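Local coordinates for GGDEF and EAL domain-containing protein (Vibrio cholerae O1 str. 2010EL-1786, PDB 6PWK) that acts as a receptor for the second messenger c-di-GMP, probably linking its level to the cell-surface retention of large adhesins and so to biofilm formation, at residues L190-Y204 with R217-Y230. Sequence-based numbering, arbitrary orientation.
With MG (magnesium ion), chain E; C2E (9,9'-[(2R,3R,3aS,5S,7aR,9R,10R,10aS,12S,14aR)-3,5,10,12-tetrahydroxy-5,12-dioxidooctahydro-2H,7H-difuro[3,2-d:3',2'-j][1,3,7,9,2,8]tetraoxadiphosphacyclododecine-2,9-diyl]bis(2-amino-1,9-dihydro-6H-purin-6-one)), chain C.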
loop_
_atom_site.group_PDB
_atom_site.type_symbol
_atom_site.label_atom_id
_atom_site.label_comp_id
_atom_site.label_asym_id
_atom_site.label_seq_id
_atom_site.Cartn_x
_atom_site.Cartn_y
_atom_site.Cartn_z
ATOM N N LEU A 190 -20.745 -12.827 -1.515
ATOM C CA LEU A 190 -21.685 -13.458 -0.593
ATOM C C LEU A 190 -21.851 -12.633 0.676
ATOM O O LEU A 190 -22.971 -12.474 1.176
ATOM C CB LEU A 190 -21.222 -14.876 -0.259
ATOM C CG LEU A 190 -22.109 -15.656 0.714
ATOM C CD1 LEU A 190 -23.516 -15.781 0.162
ATOM C CD2 LEU A 190 -21.522 -17.027 1.011
ATOM N N VAL A 191 -20.750 -12.092 1.208
ATOM C CA VAL A 191 -20.834 -11.253 2.401
ATOM C C VAL A 191 -21.638 -9.992 2.113
ATOM O O VAL A 191 -22.485 -9.582 2.917
ATOM C CB VAL A 191 -19.424 -10.918 2.922
ATOM C CG1 VAL A 191 -19.508 -10.001 4.132
ATOM C CG2 VAL A 191 -18.675 -12.190 3.269
ATOM N N GLU A 192 -21.387 -9.355 0.965
ATOM C CA GLU A 192 -22.197 -8.209 0.563
ATOM C C GLU A 192 -23.666 -8.592 0.449
ATOM O O GLU A 192 -24.552 -7.819 0.832
ATOM C CB GLU A 192 -21.695 -7.644 -0.767
ATOM C CG GLU A 192 -20.301 -7.046 -0.722
ATOM C CD GLU A 192 -19.803 -6.644 -2.096
ATOM O OE1 GLU A 192 -18.918 -5.767 -2.179
ATOM O OE2 GLU A 192 -20.302 -7.205 -3.096
ATOM N N GLU A 193 -23.942 -9.784 -0.081
ATOM C CA GLU A 193 -25.314 -10.272 -0.140
ATOM C C GLU A 193 -25.884 -10.463 1.260
ATOM O O GLU A 193 -27.032 -10.089 1.531
ATOM C CB GLU A 193 -25.361 -11.577 -0.934
ATOM C CG GLU A 193 -26.749 -12.047 -1.315
ATOM C CD GLU A 193 -26.722 -13.347 -2.094
ATOM O OE1 GLU A 193 -27.794 -13.788 -2.558
ATOM O OE2 GLU A 193 -25.626 -13.928 -2.244
ATOM N N ALA A 194 -25.087 -11.031 2.170
ATOM C CA ALA A 194 -25.547 -11.238 3.539
ATOM C C ALA A 194 -25.759 -9.914 4.259
ATOM O O ALA A 194 -26.692 -9.778 5.061
ATOM C CB ALA A 194 -24.546 -12.104 4.300
ATOM N N ILE A 195 -24.898 -8.929 3.996
ATOM C CA ILE A 195 -25.083 -7.610 4.590
ATOM C C ILE A 195 -26.349 -6.958 4.051
ATOM O O ILE A 195 -27.118 -6.348 4.802
ATOM C CB ILE A 195 -23.839 -6.737 4.335
ATOM C CG1 ILE A 195 -22.643 -7.271 5.125
ATOM C CG2 ILE A 195 -24.118 -5.284 4.686
ATOM C CD1 ILE A 195 -21.359 -6.509 4.877
ATOM N N HIS A 196 -26.599 -7.099 2.747
ATOM C CA HIS A 196 -27.727 -6.413 2.127
ATOM C C HIS A 196 -29.059 -6.996 2.585
ATOM O O HIS A 196 -30.030 -6.255 2.780
ATOM C CB HIS A 196 -27.604 -6.486 0.605
ATOM C CG HIS A 196 -28.536 -5.569 -0.124
ATOM N ND1 HIS A 196 -29.600 -6.027 -0.871
ATOM C CD2 HIS A 196 -28.561 -4.219 -0.220
ATOM C CE1 HIS A 196 -30.241 -4.999 -1.397
ATOM N NE2 HIS A 196 -29.631 -3.890 -1.016
ATOM N N ASN A 197 -29.126 -8.313 2.766
ATOM C CA ASN A 197 -30.364 -8.991 3.124
ATOM C C ASN A 197 -30.500 -9.242 4.620
ATOM O O ASN A 197 -31.479 -9.869 5.040
ATOM C CB ASN A 197 -30.473 -10.320 2.368
ATOM C CG ASN A 197 -30.423 -10.138 0.863
ATOM O OD1 ASN A 197 -31.458 -10.063 0.200
ATOM N ND2 ASN A 197 -29.215 -10.071 0.315
ATOM N N ASP A 198 -29.548 -8.774 5.428
ATOM C CA ASP A 198 -29.588 -8.937 6.882
ATOM C C ASP A 198 -29.716 -10.411 7.271
ATOM O O ASP A 198 -30.555 -10.796 8.087
ATOM C CB ASP A 198 -30.713 -8.101 7.495
ATOM C CG ASP A 198 -30.446 -6.610 7.407
ATOM O OD1 ASP A 198 -29.531 -6.125 8.105
ATOM O OD2 ASP A 198 -31.143 -5.926 6.628
ATOM N N TRP A 199 -28.864 -11.238 6.671
ATOM C CA TRP A 199 -28.784 -12.655 6.997
ATOM C C TRP A 199 -27.901 -12.931 8.204
ATOM O O TRP A 199 -27.634 -14.101 8.500
ATOM C CB TRP A 199 -28.256 -13.444 5.796
ATOM C CG TRP A 199 -29.205 -13.514 4.644
ATOM C CD1 TRP A 199 -30.555 -13.311 4.679
ATOM C CD2 TRP A 199 -28.877 -13.801 3.281
ATOM N NE1 TRP A 199 -31.087 -13.460 3.420
ATOM C CE2 TRP A 199 -30.076 -13.760 2.544
ATOM C CE3 TRP A 199 -27.683 -14.088 2.612
ATOM C CZ2 TRP A 199 -30.118 -13.996 1.172
ATOM C CZ3 TRP A 199 -27.726 -14.322 1.250
ATOM C CH2 TRP A 199 -28.934 -14.275 0.544
ATOM N N PHE A 200 -27.452 -11.895 8.903
ATOM C CA PHE A 200 -26.465 -12.063 9.957
ATOM C C PHE A 200 -27.111 -12.492 11.267
ATOM O O PHE A 200 -28.213 -12.055 11.611
ATOM C CB PHE A 200 -25.684 -10.764 10.165
ATOM C CG PHE A 200 -24.498 -10.624 9.258
ATOM C CD1 PHE A 200 -24.657 -10.238 7.937
ATOM C CD2 PHE A 200 -23.221 -10.880 9.725
ATOM C CE1 PHE A 200 -23.564 -10.112 7.102
ATOM C CE2 PHE A 200 -22.126 -10.756 8.895
ATOM C CZ PHE A 200 -22.297 -10.371 7.582
ATOM N N THR A 201 -26.412 -13.361 11.993
ATOM C CA THR A 201 -26.758 -13.741 13.353
ATOM C C THR A 201 -25.585 -13.406 14.265
ATOM O O THR A 201 -24.432 -13.363 13.824
ATOM C CB THR A 201 -27.093 -15.234 13.458
ATOM O OG1 THR A 201 -25.940 -16.009 13.106
ATOM C CG2 THR A 201 -28.241 -15.592 12.524
ATOM N N PHE A 202 -25.882 -13.166 15.540
ATOM C CA PHE A 202 -24.873 -12.713 16.485
ATOM C C PHE A 202 -24.937 -13.527 17.768
ATOM O O PHE A 202 -26.022 -13.875 18.243
ATOM C CB PHE A 202 -25.041 -11.224 16.805
ATOM C CG PHE A 202 -24.895 -10.333 15.607
ATOM C CD1 PHE A 202 -23.644 -9.905 15.198
ATOM C CD2 PHE A 202 -26.006 -9.931 14.887
ATOM C CE1 PHE A 202 -23.505 -9.089 14.096
ATOM C CE2 PHE A 202 -25.874 -9.114 13.783
ATOM C CZ PHE A 202 -24.620 -8.693 13.387
ATOM N N ARG A 203 -23.764 -13.824 18.319
ATOM C CA ARG A 203 -23.617 -14.536 19.577
ATOM C C ARG A 203 -22.847 -13.665 20.560
ATOM O O ARG A 203 -21.943 -12.922 20.169
ATOM C CB ARG A 203 -22.895 -15.874 19.375
ATOM C CG ARG A 203 -23.682 -16.883 18.554
ATOM C CD ARG A 203 -22.801 -18.014 18.039
ATOM N NE ARG A 203 -21.805 -18.445 19.018
ATOM C CZ ARG A 203 -20.496 -18.457 18.792
ATOM N NH1 ARG A 203 -20.018 -18.071 17.614
ATOM N NH2 ARG A 203 -19.663 -18.866 19.739
ATOM N N TYR A 204 -23.215 -13.752 21.836
ATOM C CA TYR A 204 -22.603 -12.947 22.890
ATOM C C TYR A 204 -22.028 -13.888 23.942
ATOM O O TYR A 204 -22.781 -14.561 24.655
ATOM C CB TYR A 204 -23.619 -11.988 23.513
ATOM C CG TYR A 204 -24.308 -11.068 22.525
ATOM C CD1 TYR A 204 -25.432 -11.485 21.824
ATOM C CD2 TYR A 204 -23.842 -9.778 22.303
ATOM C CE1 TYR A 204 -26.068 -10.649 20.924
ATOM C CE2 TYR A 204 -24.472 -8.933 21.405
ATOM C CZ TYR A 204 -25.583 -9.374 20.720
ATOM O OH TYR A 204 -26.212 -8.538 19.826
ATOM N N ARG A 217 -19.160 -8.752 27.044
ATOM C CA ARG A 217 -19.624 -9.836 26.186
ATOM C C ARG A 217 -19.042 -9.632 24.796
ATOM O O ARG A 217 -19.334 -8.624 24.142
ATOM C CB ARG A 217 -21.151 -9.887 26.129
ATOM C CG ARG A 217 -21.793 -10.668 27.260
ATOM C CD ARG A 217 -23.306 -10.638 27.155
ATOM N NE ARG A 217 -23.901 -9.922 28.278
ATOM C CZ ARG A 217 -24.211 -10.486 29.441
ATOM N NH1 ARG A 217 -23.985 -11.780 29.632
ATOM N NH2 ARG A 217 -24.745 -9.759 30.411
ATOM N N GLU A 218 -18.222 -10.580 24.349
ATOM C CA GLU A 218 -17.650 -10.511 23.013
ATOM C C GLU A 218 -18.687 -10.911 21.973
ATOM O O GLU A 218 -19.441 -11.871 22.163
ATOM C CB GLU A 218 -16.421 -11.413 22.901
ATOM C CG GLU A 218 -15.744 -11.356 21.542
ATOM C CD GLU A 218 -14.433 -12.114 21.507
ATOM O OE1 GLU A 218 -14.103 -12.785 22.509
ATOM O OE2 GLU A 218 -13.729 -12.038 20.477
ATOM N N VAL A 219 -18.724 -10.169 20.871
ATOM C CA VAL A 219 -19.699 -10.375 19.808
ATOM C C VAL A 219 -19.062 -11.215 18.710
ATOM O O VAL A 219 -17.974 -10.890 18.218
ATOM C CB VAL A 219 -20.203 -9.033 19.252
ATOM C CG1 VAL A 219 -21.136 -9.261 18.076
ATOM C CG2 VAL A 219 -20.899 -8.236 20.346
ATOM N N PHE A 220 -19.737 -12.295 18.326
ATOM C CA PHE A 220 -19.314 -13.149 17.223
ATOM C C PHE A 220 -20.344 -13.059 16.108
ATOM O O PHE A 220 -21.546 -13.206 16.355
ATOM C CB PHE A 220 -19.149 -14.600 17.679
ATOM C CG PHE A 220 -18.062 -14.788 18.692
ATOM C CD1 PHE A 220 -16.852 -14.131 18.554
ATOM C CD2 PHE A 220 -18.255 -15.611 19.789
ATOM C CE1 PHE A 220 -15.851 -14.297 19.485
ATOM C CE2 PHE A 220 -17.256 -15.780 20.727
ATOM C CZ PHE A 220 -16.050 -15.121 20.574
ATOM N N SER A 221 -19.874 -12.817 14.889
ATOM C CA SER A 221 -20.749 -12.616 13.746
ATOM C C SER A 221 -20.775 -13.855 12.863
ATOM O O SER A 221 -19.743 -14.492 12.630
ATOM C CB SER A 221 -20.306 -11.400 12.927
ATOM O OG SER A 221 -20.350 -10.216 13.707
ATOM N N ALA A 222 -21.968 -14.191 12.380
ATOM C CA ALA A 222 -22.161 -15.252 11.406
ATOM C C ALA A 222 -23.375 -14.900 10.560
ATOM O O ALA A 222 -24.165 -14.022 10.914
ATOM C CB ALA A 222 -22.347 -16.616 12.083
ATOM N N PHE A 223 -23.515 -15.586 9.430
ATOM C CA PHE A 223 -24.692 -15.400 8.593
ATOM C C PHE A 223 -25.067 -16.731 7.961
ATOM O O PHE A 223 -24.260 -17.662 7.894
ATOM C CB PHE A 223 -24.469 -14.328 7.515
ATOM C CG PHE A 223 -23.482 -14.722 6.453
ATOM C CD1 PHE A 223 -23.903 -15.366 5.299
ATOM C CD2 PHE A 223 -22.137 -14.432 6.598
ATOM C CE1 PHE A 223 -22.998 -15.721 4.316
ATOM C CE2 PHE A 223 -21.227 -14.785 5.618
ATOM C CZ PHE A 223 -21.659 -15.431 4.478
ATOM N N GLU A 224 -26.310 -16.807 7.493
ATOM C CA GLU A 224 -26.855 -18.037 6.937
ATOM C C GLU A 224 -27.541 -17.744 5.610
ATOM O O GLU A 224 -28.301 -16.777 5.497
ATOM C CB GLU A 224 -27.833 -18.696 7.918
ATOM C CG GLU A 224 -27.168 -19.153 9.208
ATOM C CD GLU A 224 -28.115 -19.865 10.151
ATOM O OE1 GLU A 224 -27.772 -19.993 11.344
ATOM O OE2 GLU A 224 -29.197 -20.296 9.703
ATOM N N LYS A 225 -27.262 -18.579 4.610
ATOM C CA LYS A 225 -27.905 -18.504 3.305
ATOM C C LYS A 225 -28.358 -19.901 2.908
ATOM O O LYS A 225 -27.544 -20.829 2.870
ATOM C CB LYS A 225 -26.963 -17.929 2.245
ATOM C CG LYS A 225 -27.598 -17.817 0.867
ATOM C CD LYS A 225 -26.559 -17.564 -0.209
ATOM C CE LYS A 225 -27.210 -17.181 -1.527
ATOM N NZ LYS A 225 -26.200 -16.974 -2.601
ATOM N N ASP A 226 -29.650 -20.043 2.614
ATOM C CA ASP A 226 -30.238 -21.316 2.195
ATOM C C ASP A 226 -29.935 -22.427 3.199
ATOM O O ASP A 226 -29.506 -23.526 2.841
ATOM C CB ASP A 226 -29.765 -21.701 0.792
ATOM C CG ASP A 226 -30.232 -20.723 -0.271
ATOM O OD1 ASP A 226 -31.372 -20.223 -0.164
ATOM O OD2 ASP A 226 -29.458 -20.456 -1.214
ATOM N N GLY A 227 -30.161 -22.127 4.478
ATOM C CA GLY A 227 -29.970 -23.094 5.538
ATOM C C GLY A 227 -28.534 -23.452 5.852
ATOM O O GLY A 227 -28.306 -24.326 6.698
ATOM N N VAL A 228 -27.559 -22.815 5.209
ATOM C CA VAL A 228 -26.143 -23.074 5.451
ATOM C C VAL A 228 -25.572 -21.917 6.256
ATOM O O VAL A 228 -25.767 -20.750 5.898
ATOM C CB VAL A 228 -25.370 -23.258 4.133
ATOM C CG1 VAL A 228 -23.901 -23.519 4.418
ATOM C CG2 VAL A 228 -25.971 -24.387 3.314
ATOM N N ARG A 229 -24.855 -22.239 7.328
ATOM C CA ARG A 229 -24.297 -21.242 8.231
ATOM C C ARG A 229 -22.829 -20.991 7.905
ATOM O O ARG A 229 -22.064 -21.932 7.675
ATOM C CB ARG A 229 -24.444 -21.695 9.684
ATOM C CG ARG A 229 -24.120 -20.632 10.717
ATOM C CD ARG A 229 -24.607 -21.066 12.091
ATOM N NE ARG A 229 -24.199 -20.143 13.144
ATOM C CZ ARG A 229 -23.058 -20.244 13.819
ATOM N NH1 ARG A 229 -22.211 -21.227 13.545
ATOM N NH2 ARG A 229 -22.765 -19.365 14.765
ATOM N N TYR A 230 -22.441 -19.717 7.888
ATOM C CA TYR A 230 -21.074 -19.303 7.596
ATOM C C TYR A 230 -20.523 -18.512 8.773
ATOM O O TYR A 230 -21.171 -17.576 9.253
ATOM C CB TYR A 230 -21.008 -18.451 6.323
ATOM C CG TYR A 230 -21.546 -19.127 5.081
ATOM C CD1 TYR A 230 -22.892 -19.048 4.751
ATOM C CD2 TYR A 230 -20.705 -19.838 4.233
ATOM C CE1 TYR A 230 -23.388 -19.660 3.615
ATOM C CE2 TYR A 230 -21.193 -20.455 3.095
ATOM C CZ TYR A 230 -22.535 -20.362 2.791
ATOM O OH TYR A 230 -23.025 -20.975 1.661
HETATM MG MG MG E . -11.545 -11.772 19.813
HETATM P P1 C2E C . -11.762 -14.944 18.152
HETATM O O2P C2E C . -11.496 -13.525 18.577
HETATM O O1P C2E C . -10.681 -15.755 18.810
HETATM O "O5'" C2E C . -13.158 -15.518 18.786
HETATM C "C5'" C2E C . -13.113 -16.713 19.491
HETATM C "C4'" C2E C . -13.527 -17.833 18.496
HETATM O "O4'" C2E C . -13.408 -19.002 19.052
HETATM C "C3'" C2E C . -15.026 -17.742 18.158
HETATM O "O3'" C2E C . -15.228 -18.522 17.082
HETATM C "C2'" C2E C . -15.635 -18.445 19.381
HETATM O "O2'" C2E C . -17.039 -18.853 19.092
HETATM C "C1'" C2E C . -14.897 -19.518 19.393
HETATM N N9 C2E C . -14.735 -20.297 20.594
HETATM C C8 C2E C . -15.208 -19.405 21.498
HETATM N N7 C2E C . -15.111 -19.998 22.716
HETATM C C5 C2E C . -14.585 -21.208 22.563
HETATM C C6 C2E C . -14.218 -22.349 23.528
HETATM O O6 C2E C . -14.401 -22.262 24.695
HETATM N N1 C2E C . -13.646 -23.557 23.015
HETATM C C2 C2E C . -13.397 -23.732 21.607
HETATM N N2 C2E C . -12.815 -24.940 21.030
HETATM N N3 C2E C . -13.752 -22.633 20.725
HETATM C C4 C2E C . -14.349 -21.377 21.245
HETATM P P11 C2E C . -16.043 -17.741 15.866
HETATM O O21 C2E C . -17.481 -17.364 16.107
HETATM O O11 C2E C . -16.073 -18.697 14.700
HETATM O O5A C2E C . -15.005 -16.506 15.516
HETATM C C5A C2E C . -13.865 -16.944 14.829
HETATM C C4A C2E C . -13.032 -15.787 14.449
HETATM O O4A C2E C . -13.654 -15.079 13.545
HETATM C C3A C2E C . -12.778 -14.781 15.776
HETATM O O3A C2E C . -11.553 -15.217 16.531
HETATM C C2A C2E C . -12.616 -13.659 15.316
HETATM O O2A C2E C . -11.159 -13.425 15.013
HETATM C C1A C2E C . -13.506 -13.632 13.955
HETATM N N91 C2E C . -14.671 -13.071 14.178
HETATM C C81 C2E C . -15.782 -13.591 14.724
HETATM N N71 C2E C . -16.699 -12.605 14.726
HETATM C C51 C2E C . -16.152 -11.515 14.194
HETATM C C61 C2E C . -16.699 -10.115 13.939
HETATM O O61 C2E C . -17.812 -9.880 14.247
HETATM N N11 C2E C . -15.882 -9.105 13.339
HETATM C C21 C2E C . -14.527 -9.404 12.969
HETATM N N21 C2E C . -13.700 -8.374 12.359
HETATM N N31 C2E C . -14.012 -10.751 13.221
HETATM C C41 C2E C . -14.873 -11.800 13.846
#
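The Phe223 ring is held between Ala194 CB on one face and Tyr230 CB on the other, with Leu190 CD2 in its plane at the edge. Ala194 CB lies 3.8 Å from the ring centroid of Phe223, a CH-pi contact. In this way the antiparallel hairpin of the EAL domain, strands 200-209 and 214-225, packs against the preceding helix; segment 190-197 crosses strand segment 217-225 at nearly a right angle. Phe223 CG sits between its backbone N and carbonyl carbon (chi1 68°), which places the ring there. Phe223 CB is centred over a face of the Phe200 ring. Leu190 CD2 also covers one face of the Tyr230 ring. At the surface, the extended Lys225 chain runs past Trp199, with CG 3.5 Å from Trp199 CZ3, and its NZ forms a salt bridge with Glu193 OE2, 3.1 Å away on the syn side, somewhat out of the carboxylate plane.

Further along, the hairpin lines the c-di-GMP pocket. Arg203 and Phe220 form a hydrogen-bonded pair, guanidinium and ring planes 29° apart. A ribose lies over one Phe220 face. Glu218 OE2 binds magnesium at 2.3 Å, alongside Asn272, Glu304, Asp334 and ligand O2P; Gln410 and Lys355 hold OE1. Ser221 grips one guanine twice: N reaches N71 at 3.2 Å, OG reaches O61 at 2.6 Å. The bend of Arg203 at chi3 brings NH2 edge-on to ligand O2', 2.7 Å away and nearly straight at 173°.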